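Protein-tyrosine-phosphatase (Shewanella sp., PDB 2Z72) hydrolyses phosphotyrosine as a cold-active phosphatase, probably using the paired zinc ions of a calcineurin-like metallophosphoesterase fold. Local coordinates at residues Q82-K94 / L323-L335. Sequence-based numbering, arbitrary orientation.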
ATOM      1  N   GLN A  82      -3.077   7.936  -7.857  1.00  8.74           N
ATOM      2  CA  GLN A  82      -3.300   9.389  -7.743  1.00  8.99           C
ATOM      3  C   GLN A  82      -2.170  10.024  -6.924  1.00  8.82           C
ATOM      4  O   GLN A  82      -2.301  10.321  -5.742  1.00  9.77           O
ATOM      5  CB  GLN A  82      -4.664   9.662  -7.164  1.00  9.65           C
ATOM      6  CG  GLN A  82      -5.779   9.161  -8.033  1.00 10.22           C
ATOM      7  CD  GLN A  82      -5.950   9.884  -9.349  1.00 11.00           C
ATOM      8  OE1 GLN A  82      -6.554   9.286 -10.300  1.00 14.24           O
ATOM      9  NE2 GLN A  82      -5.529  11.097  -9.485  1.00 10.35           N
ATOM     10  N   TYR A  83      -1.025  10.198  -7.564  1.00  8.99           N
ATOM     11  CA  TYR A  83       0.154  10.762  -6.946  1.00  9.11           C
ATOM     12  C   TYR A  83      -0.039  12.182  -6.468  1.00  9.15           C
ATOM     13  O   TYR A  83       0.306  12.552  -5.329  1.00  9.28           O
ATOM     14  CB  TYR A  83       1.351  10.695  -7.898  1.00  9.64           C
ATOM     15  CG  TYR A  83       2.581  11.410  -7.394  1.00  9.60           C
ATOM     16  CD1 TYR A  83       3.045  12.564  -7.948  1.00 11.62           C
ATOM     17  CD2 TYR A  83       3.289  10.859  -6.318  1.00 12.25           C
ATOM     18  CE1 TYR A  83       4.174  13.210  -7.503  1.00 12.87           C
ATOM     19  CE2 TYR A  83       4.436  11.510  -5.853  1.00 13.37           C
ATOM     20  CZ  TYR A  83       4.866  12.664  -6.429  1.00 14.01           C
ATOM     21  OH  TYR A  83       6.012  13.259  -5.912  1.00 16.66           O
ATOM     22  N   ASP A  84      -0.630  13.054  -7.308  1.00  9.30           N
ATOM     23  CA  ASP A  84      -0.791  14.428  -6.928  1.00  9.68           C
ATOM     24  C   ASP A  84      -1.613  14.544  -5.669  1.00  9.84           C
ATOM     25  O   ASP A  84      -1.294  15.374  -4.767  1.00 10.45           O
ATOM     26  CB  ASP A  84      -1.456  15.253  -8.044  1.00  9.73           C
ATOM     27  CG  ASP A  84      -0.696  15.273  -9.348  1.00 10.35           C
ATOM     28  OD1 ASP A  84       0.546  15.119  -9.337  1.00 13.05           O
ATOM     29  OD2 ASP A  84      -1.368  15.476 -10.374  1.00 12.10           O
ATOM     30  N   VAL A  85      -2.696  13.788  -5.552  1.00  9.79           N
ATOM     31  CA  VAL A  85      -3.534  13.850  -4.354  1.00 10.14           C
ATOM     32  C   VAL A  85      -2.771  13.338  -3.128  1.00 10.06           C
ATOM     33  O   VAL A  85      -2.813  13.991  -2.064  1.00 10.58           O
ATOM     34  CB  VAL A  85      -4.818  13.033  -4.551  1.00 11.28           C
ATOM     35  CG1 VAL A  85      -5.662  12.963  -3.287  1.00 11.82           C
ATOM     36  CG2 VAL A  85      -5.657  13.623  -5.695  1.00 13.33           C
ATOM     37  N   LEU A  86      -2.071  12.234  -3.269  1.00  9.72           N
ATOM     38  CA  LEU A  86      -1.259  11.752  -2.167  1.00  9.79           C
ATOM     39  C   LEU A  86      -0.267  12.766  -1.672  1.00 10.25           C
ATOM     40  O   LEU A  86      -0.095  13.011  -0.463  1.00 10.39           O
ATOM     41  CB  LEU A  86      -0.548  10.471  -2.611  1.00  9.82           C
ATOM     42  CG  LEU A  86       0.461   9.881  -1.641  1.00  9.94           C
ATOM     43  CD1 LEU A  86      -0.221   9.445  -0.347  1.00 11.20           C
ATOM     44  CD2 LEU A  86       1.229   8.720  -2.286  1.00 10.71           C
ATOM     45  N   LEU A  87       0.485  13.386  -2.608  1.00  9.87           N
ATOM     46  CA  LEU A  87       1.505  14.317  -2.233  1.00 10.32           C
ATOM     47  C   LEU A  87       0.895  15.508  -1.525  1.00 10.99           C
ATOM     48  O   LEU A  87       1.403  15.987  -0.489  1.00 11.36           O
ATOM     49  CB  LEU A  87       2.302  14.773  -3.448  1.00 10.63           C
ATOM     50  CG  LEU A  87       3.615  15.476  -3.178  1.00 12.76           C
ATOM     51  CD1 LEU A  87       4.713  14.518  -2.718  1.00 16.18           C
ATOM     52  CD2 LEU A  87       4.060  16.126  -4.481  1.00 16.96           C
ATOM     53  N   THR A  88      -0.195  16.044  -2.079  1.00 10.88           N
ATOM     54  CA  THR A  88      -0.830  17.188  -1.450  1.00 12.23           C
ATOM     55  C   THR A  88      -1.295  16.868  -0.014  1.00 10.92           C
ATOM     56  O   THR A  88      -1.089  17.637   0.907  1.00 11.91           O
ATOM     57  CB  THR A  88      -2.024  17.649  -2.295  1.00 13.53           C
ATOM     58  OG1 THR A  88      -1.472  18.181  -3.507  1.00 17.05           O
ATOM     59  CG2 THR A  88      -2.853  18.727  -1.609  1.00 15.76           C
ATOM     60  N   LEU A  89      -1.904  15.668   0.152  1.00 10.65           N
ATOM     61  CA  LEU A  89      -2.376  15.293   1.465  1.00 10.44           C
ATOM     62  C   LEU A  89      -1.212  15.230   2.450  1.00 10.47           C
ATOM     63  O   LEU A  89      -1.299  15.729   3.588  1.00 11.35           O
ATOM     64  CB  LEU A  89      -3.087  13.928   1.362  1.00 10.68           C
ATOM     65  CG  LEU A  89      -3.419  13.302   2.748  1.00 12.21           C
ATOM     66  CD1 LEU A  89      -4.346  14.178   3.567  1.00 11.87           C
ATOM     67  CD2 LEU A  89      -4.037  11.912   2.493  1.00 13.59           C
ATOM     68  N   LEU A  90      -0.113  14.600   2.058  1.00  9.82           N
ATOM     69  CA  LEU A  90       1.012  14.438   2.984  1.00 10.48           C
ATOM     70  C   LEU A  90       1.676  15.753   3.278  1.00 10.58           C
ATOM     71  O   LEU A  90       2.183  15.996   4.365  1.00 11.98           O
ATOM     72  CB  LEU A  90       2.002  13.405   2.437  1.00 11.68           C
ATOM     73  CG  LEU A  90       1.453  11.985   2.293  1.00 10.56           C
ATOM     74  CD1 LEU A  90       2.528  11.089   1.703  1.00 13.65           C
ATOM     75  CD2 LEU A  90       0.899  11.424   3.609  1.00 11.82           C
ATOM     76  N   LYS A  91       1.719  16.675   2.287  1.00 11.16           N
ATOM     77  CA  LYS A  91       2.247  17.993   2.524  1.00 10.73           C
ATOM     78  C   LYS A  91       1.366  18.753   3.505  1.00 10.77           C
ATOM     79  O   LYS A  91       1.856  19.407   4.451  1.00 11.50           O
ATOM     80  CB  LYS A  91       2.365  18.807   1.218  0.69 11.24           C
ATOM     81  CG  LYS A  91       3.499  18.413   0.276  0.69 11.36           C
ATOM     82  CD  LYS A  91       3.287  19.011  -1.139  0.69 10.46           C
ATOM     83  CE  LYS A  91       3.309  20.549  -1.066  0.69 13.85           C
ATOM     84  NZ  LYS A  91       3.122  21.174  -2.435  0.69 16.55           N
ATOM     85  N   LYS A  92       0.032  18.722   3.236  1.00 10.69           N
ATOM     86  CA  LYS A  92      -0.866  19.513   4.089  1.00 11.12           C
ATOM     87  C   LYS A  92      -0.874  19.001   5.513  1.00 11.00           C
ATOM     88  O   LYS A  92      -1.050  19.817   6.432  1.00 12.82           O
ATOM     89  CB  LYS A  92      -2.260  19.430   3.502  1.00 11.30           C
ATOM     90  CG  LYS A  92      -2.446  20.247   2.220  1.00 13.42           C
ATOM     91  CD  LYS A  92      -2.598  21.700   2.507  1.00 12.72           C
ATOM     92  CE  LYS A  92      -2.672  22.524   1.219  1.00 15.41           C
ATOM     93  NZ  LYS A  92      -2.766  23.954   1.538  1.00 14.77           N
ATOM     94  N   GLN A  93      -0.689  17.710   5.699  1.00 10.92           N
ATOM     95  CA  GLN A  93      -0.704  17.080   7.031  1.00 11.45           C
ATOM     96  C   GLN A  93       0.702  17.039   7.622  1.00 11.21           C
ATOM     97  O   GLN A  93       0.910  16.491   8.725  1.00 13.61           O
ATOM     98  CB  GLN A  93      -1.368  15.719   6.983  1.00 11.23           C
ATOM     99  CG  GLN A  93      -2.871  15.788   6.856  1.00 11.57           C
ATOM    100  CD  GLN A  93      -3.518  16.368   8.078  1.00 13.20           C
ATOM    101  OE1 GLN A  93      -3.016  16.169   9.171  1.00 16.81           O
ATOM    102  NE2 GLN A  93      -4.639  17.006   7.894  1.00 15.82           N
ATOM    103  N   LYS A  94       1.736  17.586   6.946  1.00 11.65           N
ATOM    104  CA  LYS A  94       3.095  17.741   7.490  1.00 12.46           C
ATOM    105  C   LYS A  94       3.758  16.401   7.762  1.00 12.09           C
ATOM    106  O   LYS A  94       4.624  16.256   8.628  1.00 16.03           O
ATOM    107  CB  LYS A  94       3.104  18.621   8.746  0.51 14.38           C
ATOM    108  CG  LYS A  94       2.490  20.005   8.482  0.51 17.15           C
ATOM    109  CD  LYS A  94       2.375  20.787   9.774  0.51 16.58           C
ATOM    110  CE  LYS A  94       2.150  22.279   9.575  0.51 24.91           C
ATOM    111  NZ  LYS A  94       1.282  22.691   8.447  0.51 21.82           N
ATOM    112  N   LEU A 323      -7.623   9.118  18.268  1.00 13.53           N
ATOM    113  CA  LEU A 323      -7.792   8.831  16.850  1.00 12.71           C
ATOM    114  C   LEU A 323      -8.195  10.132  16.188  1.00 13.51           C
ATOM    115  O   LEU A 323      -9.227  10.693  16.576  1.00 15.09           O
ATOM    116  CB  LEU A 323      -8.859   7.766  16.592  1.00 13.66           C
ATOM    117  CG  LEU A 323      -8.650   6.428  17.254  1.00 15.84           C
ATOM    118  CD1 LEU A 323      -9.917   5.591  17.149  1.00 20.48           C
ATOM    119  CD2 LEU A 323      -7.462   5.766  16.627  1.00 17.81           C
ATOM    120  N   ILE A 324      -7.413  10.594  15.221  1.00 13.78           N
ATOM    121  CA  ILE A 324      -7.600  11.907  14.617  1.00 14.37           C
ATOM    122  C   ILE A 324      -7.759  11.777  13.119  1.00 13.39           C
ATOM    123  O   ILE A 324      -6.941  11.101  12.461  1.00 13.77           O
ATOM    124  CB  ILE A 324      -6.439  12.830  14.956  1.00 15.08           C
ATOM    125  CG1 ILE A 324      -6.374  13.017  16.506  1.00 20.39           C
ATOM    126  CG2 ILE A 324      -6.509  14.133  14.173  1.00 16.24           C
ATOM    127  CD1 ILE A 324      -5.098  13.511  17.063  1.00 26.99           C
ATOM    128  N   ARG A 325      -8.770  12.400  12.576  1.00 15.10           N
ATOM    129  CA  ARG A 325      -8.988  12.553  11.151  1.00 13.99           C
ATOM    130  C   ARG A 325      -8.167  13.745  10.656  1.00 13.16           C
ATOM    131  O   ARG A 325      -8.352  14.855  11.135  1.00 14.41           O
ATOM    132  CB  ARG A 325     -10.478  12.762  10.904  1.00 15.86           C
ATOM    133  CG  ARG A 325     -10.876  13.116   9.477  1.00 15.84           C
ATOM    134  CD  ARG A 325     -12.396  13.310   9.464  1.00 17.70           C
ATOM    135  NE  ARG A 325     -12.825  13.875   8.209  1.00 16.71           N
ATOM    136  CZ  ARG A 325     -13.737  14.776   7.939  1.00 18.16           C
ATOM    137  NH1 ARG A 325     -14.450  15.316   8.934  1.00 23.34           N
ATOM    138  NH2 ARG A 325     -13.899  15.093   6.680  1.00 20.97           N
ATOM    139  N   GLY A 326      -7.300  13.506   9.687  1.00 13.17           N
ATOM    140  CA  GLY A 326      -6.505  14.547   9.041  1.00 12.70           C
ATOM    141  C   GLY A 326      -7.092  14.816   7.673  1.00 12.84           C
ATOM    142  O   GLY A 326      -7.054  13.991   6.760  1.00 12.98           O
ATOM    143  N   LEU A 327      -7.674  16.012   7.559  1.00 13.30           N
ATOM    144  CA  LEU A 327      -8.360  16.404   6.343  1.00 13.03           C
ATOM    145  C   LEU A 327      -7.381  16.880   5.254  1.00 12.85           C
ATOM    146  O   LEU A 327      -6.240  17.305   5.529  1.00 13.21           O
ATOM    147  CB  LEU A 327      -9.384  17.520   6.679  1.00 14.05           C
ATOM    148  CG  LEU A 327     -10.648  17.085   7.431  1.00 14.23           C
ATOM    149  CD1 LEU A 327     -10.414  17.038   8.911  1.00 16.50           C
ATOM    150  CD2 LEU A 327     -11.783  18.045   7.124  1.00 16.50           C
ATOM    151  N   TYR A 328      -7.895  16.904   4.026  1.00 12.61           N
ATOM    152  CA  TYR A 328      -7.104  17.295   2.867  1.00 12.47           C
ATOM    153  C   TYR A 328      -6.616  18.714   2.953  1.00 13.30           C
ATOM    154  O   TYR A 328      -5.585  19.042   2.330  1.00 14.51           O
ATOM    155  CB  TYR A 328      -7.930  17.146   1.590  1.00 13.06           C
ATOM    156  CG  TYR A 328      -7.171  17.080   0.297  1.00 12.70           C
ATOM    157  CD1 TYR A 328      -7.520  17.936  -0.762  1.00 13.53           C
ATOM    158  CD2 TYR A 328      -6.117  16.189   0.092  1.00 13.37           C
ATOM    159  CE1 TYR A 328      -6.848  17.900  -1.961  1.00 13.55           C
ATOM    160  CE2 TYR A 328      -5.445  16.146  -1.119  1.00 12.29           C
ATOM    161  CZ  TYR A 328      -5.808  17.010  -2.138  1.00 13.43           C
ATOM    162  OH  TYR A 328      -5.114  16.890  -3.307  1.00 15.96           O
ATOM    163  N   ASP A 329      -7.347  19.603   3.638  1.00 14.10           N
ATOM    164  CA  ASP A 329      -6.978  21.008   3.773  1.00 15.82           C
ATOM    165  C   ASP A 329      -5.982  21.255   4.904  1.00 14.76           C
ATOM    166  O   ASP A 329      -5.642  22.429   5.098  1.00 17.11           O
ATOM    167  CB  ASP A 329      -8.232  21.853   3.906  1.00 17.00           C
ATOM    168  CG  ASP A 329      -8.948  21.717   5.214  1.00 19.81           C
ATOM    169  OD1 ASP A 329      -9.953  22.503   5.329  1.00 21.42           O
ATOM    170  OD2 ASP A 329      -8.561  20.877   6.057  1.00 16.99           O
ATOM    171  N   GLY A 330      -5.536  20.174   5.598  1.00 13.64           N
ATOM    172  CA  GLY A 330      -4.520  20.350   6.622  1.00 15.07           C
ATOM    173  C   GLY A 330      -5.126  20.498   8.008  1.00 16.22           C
ATOM    174  O   GLY A 330      -4.398  20.505   9.008  1.00 17.23           O
ATOM    175  N   THR A 331      -6.439  20.594   8.101  1.00 15.48           N
ATOM    176  CA  THR A 331      -7.103  20.628   9.418  1.00 16.78           C
ATOM    177  C   THR A 331      -7.281  19.216   9.947  1.00 14.75           C
ATOM    178  O   THR A 331      -7.091  18.219   9.213  1.00 15.11           O
ATOM    179  CB  THR A 331      -8.483  21.327   9.366  1.00 16.94           C
ATOM    180  OG1 THR A 331      -9.397  20.640   8.531  1.00 18.13           O
ATOM    181  CG2 THR A 331      -8.364  22.766   8.863  1.00 18.79           C
ATOM    182  N   ARG A 332      -7.661  19.099  11.218  1.00 17.29           N
ATOM    183  CA  ARG A 332      -7.782  17.872  11.968  1.00 19.55           C
ATOM    184  C   ARG A 332      -9.092  17.854  12.724  1.00 18.10           C
ATOM    185  O   ARG A 332      -9.479  18.924  13.236  1.00 22.61           O
ATOM    186  CB  ARG A 332      -6.732  17.784  13.074  1.00 29.96           C
ATOM    187  CG  ARG A 332      -5.436  18.392  12.640  1.00 23.17           C
ATOM    188  CD  ARG A 332      -4.928  17.143  11.667  1.00 10.20           C
ATOM    189  NE  ARG A 332      -3.801  16.696  12.809  1.00 18.18           N
ATOM    190  CZ  ARG A 332      -2.748  17.493  12.884  1.00 39.06           C
ATOM    191  NH1 ARG A 332      -1.754  17.258  13.755  1.00 66.86           N
ATOM    192  NH2 ARG A 332      -2.522  18.580  12.101  1.00 64.92           N
ATOM    193  N   GLU A 333      -9.701  16.704  12.919  1.00 17.25           N
ATOM    194  CA  GLU A 333     -10.885  16.486  13.743  1.00 19.66           C
ATOM    195  C   GLU A 333     -10.697  15.230  14.546  1.00 17.69           C
ATOM    196  O   GLU A 333     -10.377  14.182  14.003  1.00 18.03           O
ATOM    197  CB  GLU A 333     -12.112  16.352  12.827  1.00 22.28           C
ATOM    198  CG  GLU A 333     -12.324  17.704  12.166  1.00 37.85           C
ATOM    199  CD  GLU A 333     -13.635  18.004  11.534  1.00 42.33           C
ATOM    200  OE1 GLU A 333     -13.587  18.804  10.557  1.00 51.94           O
ATOM    201  OE2 GLU A 333     -14.647  17.457  12.050  1.00 45.95           O
ATOM    202  N   THR A 334     -10.958  15.298  15.823  1.00 17.46           N
ATOM    203  CA  THR A 334     -10.778  14.120  16.666  1.00 16.43           C
ATOM    204  C   THR A 334     -11.961  13.168  16.493  1.00 16.75           C
ATOM    205  O   THR A 334     -13.068  13.667  16.650  1.00 21.09           O
ATOM    206  CB  THR A 334     -10.592  14.536  18.140  1.00 21.38           C
ATOM    207  OG1 THR A 334      -9.376  15.320  18.151  1.00 22.18           O
ATOM    208  CG2 THR A 334     -10.330  13.365  19.029  1.00 19.11           C
ATOM    209  N   LEU A 335     -11.688  11.893  16.269  1.00 15.75           N
ATOM    210  CA  LEU A 335     -12.738  10.889  16.217  1.00 16.21           C
ATOM    211  C   LEU A 335     -13.000  10.270  17.563  1.00 16.78           C
ATOM    212  O   LEU A 335     -14.125   9.970  17.954  1.00 17.52           O
ATOM    213  CB  LEU A 335     -12.428   9.759  15.230  1.00 16.70           C
ATOM    214  CG  LEU A 335     -12.140  10.194  13.787  1.00 18.45           C
ATOM    215  CD1 LEU A 335     -11.799   9.030  12.909  1.00 25.93           C
ATOM    216  CD2 LEU A 335     -13.335  10.944  13.214  1.00 29.43           C
TER
HETATM  217  O   HOH W   1      -1.544  20.023   9.133  1.00 25.99           O
HETATM  218  O   HOH W   2      -3.041  24.392   4.832  1.00 48.33           O
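Gln93, just past the C-terminal end of helix 83-92, donates its side-chain amide to the beta hairpin formed by strands 322-326 and 332-334. Gln93 NE2 bonds Leu327 O at 2.9 Å and Thr331 O at 3.0 Å. Both acceptors lie close to the amide plane. The Leu327 bond is the straighter (160°) and uses a lone pair in the carbonyl plane. At Thr331 O, NE2 stands above the carbonyl plane. One amide group thus joins both ends of the hairpin loop. Its chain bends at chi2 (-67°), which turns the amide across Gly326, with Gln93 NE2 3.3 Å from Gly326 CA. On the other branch, OE1 faces the side chain of Arg332, whose modelled CD position is doubtful.

Tyr328 makes the second contact, lying along the helix. Its CG is anti to the backbone N (chi1 -161°), and the ring reaches back over Val85, Thr88 and Leu89. Val85 O meets the ring edge in plane, 3.5 Å from Tyr328 CE2. Thr88 CG2 comes obliquely, 3.5 Å from Tyr328 CZ, and Leu89 CB packs near CD2. Lys92 lays its CG against Tyr328 O, and a water joins Lys92 O to Gly330 O.

The loop holds its own shape. Leu327 to Gly330 form a type I turn, and Gly330 has a positive phi. Leu327 O and Thr331 O also accept backbone bonds, from Gly330 N and Leu327 N respectively. Outside the two segments, Leu315 of strand 315-319 touches both Leu89 and Gln93. The contact thus joins the helix to an outlying hairpin of the larger mixed sheet; the side chain of Val85 is about 13 Å from a bound zinc ion. Asp329 closes an Asx turn: Thr331 N reaches its OD2 from above the carboxylate plane, while Thr331 OG1 meets the syn lone pair, 2.6 Å from Asp329 OD2.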